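PDB 6KSU: Alpha/beta hydrolase from Streptomyces albidoflavus, which probably cyclises non-ribosomal peptides by macrolactamization, acting as a stand-alone cyclase of the penicillin-binding-protein type, with a heterochiral coupling at ring closure. Local coordinates for residues A65-T69 / R239-V243. Numbering follows the deposited sequence.
With SO4 (sulfate ion), chain C.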
loop_
_atom_site.group_PDB
_atom_site.type_symbol
_atom_site.label_atom_id
_atom_site.label_comp_id
_atom_site.label_asym_id
_atom_site.label_seq_id
_atom_site.Cartn_x
_atom_site.Cartn_y
_atom_site.Cartn_z
ATOM N N ALA A 65 22.938 4.572 4.165
ATOM C CA ALA A 65 21.992 5.222 3.264
ATOM C C ALA A 65 22.332 4.921 1.819
ATOM O O ALA A 65 21.435 4.789 0.970
ATOM C CB ALA A 65 21.995 6.729 3.491
ATOM N N SER A 66 23.627 4.821 1.522
ATOM C CA SER A 66 24.122 4.446 0.209
ATOM C C SER A 66 25.358 3.583 0.423
ATOM O O SER A 66 26.143 3.824 1.348
ATOM C CB SER A 66 24.434 5.694 -0.646
ATOM O OG SER A 66 25.068 5.373 -1.877
ATOM N N VAL A 67 25.494 2.530 -0.373
ATOM C CA VAL A 67 26.729 1.768 -0.273
ATOM C C VAL A 67 27.836 2.491 -1.015
ATOM O O VAL A 67 28.979 2.499 -0.552
ATOM C CB VAL A 67 26.547 0.333 -0.791
ATOM C CG1 VAL A 67 27.912 -0.333 -0.988
ATOM C CG2 VAL A 67 25.754 -0.464 0.211
ATOM N N ARG A 68 27.498 3.110 -2.155
ATOM C CA ARG A 68 28.447 3.903 -2.931
ATOM C C ARG A 68 29.091 4.970 -2.064
ATOM O O ARG A 68 30.302 4.938 -1.803
ATOM C CB ARG A 68 27.737 4.553 -4.112
ATOM C CG ARG A 68 26.843 3.664 -4.884
ATOM C CD ARG A 68 26.375 4.395 -6.129
ATOM N NE ARG A 68 26.252 3.497 -7.272
ATOM C CZ ARG A 68 25.637 3.810 -8.408
ATOM N NH1 ARG A 68 25.080 5.003 -8.545
ATOM N NH2 ARG A 68 25.582 2.933 -9.407
ATOM N N THR A 69 28.291 5.943 -1.626
ATOM C CA THR A 69 28.648 6.829 -0.523
ATOM C C THR A 69 29.002 5.930 0.650
ATOM O O THR A 69 28.616 4.766 0.664
ATOM C CB THR A 69 27.464 7.749 -0.160
ATOM O OG1 THR A 69 26.960 8.395 -1.337
ATOM C CG2 THR A 69 27.868 8.795 0.821
ATOM N N ARG A 239 27.459 -8.224 -1.090
ATOM C CA ARG A 239 26.564 -7.333 -0.371
ATOM C C ARG A 239 25.626 -6.712 -1.394
ATOM O O ARG A 239 25.953 -6.624 -2.580
ATOM C CB ARG A 239 27.334 -6.227 0.390
ATOM C CG ARG A 239 27.810 -5.083 -0.513
ATOM C CD ARG A 239 28.744 -4.113 0.213
ATOM N NE ARG A 239 29.754 -3.520 -0.665
ATOM C CZ ARG A 239 30.543 -2.502 -0.317
ATOM N NH1 ARG A 239 30.442 -1.948 0.885
ATOM N NH2 ARG A 239 31.435 -2.030 -1.172
ATOM N N ALA A 240 24.458 -6.267 -0.921
ATOM C CA ALA A 240 23.503 -5.592 -1.794
ATOM C C ALA A 240 24.130 -4.315 -2.359
ATOM O O ALA A 240 24.774 -3.559 -1.633
ATOM C CB ALA A 240 22.204 -5.286 -1.027
ATOM N N GLU A 241 23.960 -4.073 -3.654
ATOM C CA GLU A 241 24.516 -2.876 -4.265
ATOM C C GLU A 241 23.383 -2.001 -4.791
ATOM O O GLU A 241 22.252 -2.455 -4.937
ATOM C CB GLU A 241 25.512 -3.219 -5.393
ATOM C CG GLU A 241 25.913 -2.035 -6.321
ATOM C CD GLU A 241 26.642 -0.868 -5.624
ATOM O OE1 GLU A 241 26.016 -0.098 -4.848
ATOM O OE2 GLU A 241 27.862 -0.721 -5.860
ATOM N N HIS A 242 23.697 -0.719 -5.011
ATOM C CA HIS A 242 22.774 0.259 -5.587
ATOM C C HIS A 242 21.940 -0.344 -6.714
ATOM O O HIS A 242 22.453 -1.070 -7.572
ATOM C CB HIS A 242 23.564 1.458 -6.115
ATOM C CG HIS A 242 22.726 2.477 -6.812
ATOM N ND1 HIS A 242 21.977 3.420 -6.136
ATOM C CD2 HIS A 242 22.502 2.693 -8.129
ATOM C CE1 HIS A 242 21.341 4.180 -7.011
ATOM N NE2 HIS A 242 21.639 3.756 -8.226
ATOM N N VAL A 243 20.640 -0.055 -6.691
ATOM C CA VAL A 243 19.737 -0.439 -7.765
ATOM C C VAL A 243 18.973 0.808 -8.182
ATOM O O VAL A 243 18.501 1.581 -7.332
ATOM C CB VAL A 243 18.791 -1.597 -7.362
ATOM C CG1 VAL A 243 17.726 -1.152 -6.400
ATOM C CG2 VAL A 243 18.157 -2.242 -8.596
HETATM S S SO4 C . 27.983 0.823 -8.801
HETATM O O1 SO4 C . 28.649 -0.441 -8.492
HETATM O O2 SO4 C . 27.156 0.640 -9.989
HETATM O O3 SO4 C . 28.974 1.874 -9.048
HETATM O O4 SO4 C . 27.152 1.223 -7.669
#
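Arg68 lays its guanidinium flat on the imidazole of His242, an offset (parallel-displaced) stack in the beta-lactamase-like domain. It joins the loop after edge strand 56-63 of the antiparallel sheet to the small hairpin of strands 231-232 and 241-242. The planes lie 25° apart with centres 3.8 Å from each other, and the overlap is displaced toward the rims: His242 CD2 sits 3.3 Å from Arg68 CZ, while NH1 of the arginine lies over one face of the ring, toward its rim. His242 carries CG anti to its own backbone N, which turns the ring toward the loop, and a hydrogen bond from NE2 to Asp244 helps fix the ring's rotation.

A stacked guanidinium leaves its edge available, and here O4 of a sulfate ion that is probably a crystallisation additive lies there, near the guanidinium plane. Arg68 NE donates a hydrogen bond to sulfate O4, modelled at a doubtfully short 2.5 Å, and NH2 adds weak ones to O2 and O4. Glu241 comes at about a right angle to the arginine, its carboxylate plane turned 72° from the guanidinium; the bond modelled from the backbone N of His242 to its OE1 is also doubtfully short.

Farther along, Val67 meets the second arginine without polar help. With CG1 anti to the backbone N (chi1 167°), the valine directs this methyl to the face of Arg239, whereas CG2 rests near the carbonyl O of Ala240. Val67 CG1 lies over the centre of the Arg239 guanidinium, 3.5 Å from its CZ.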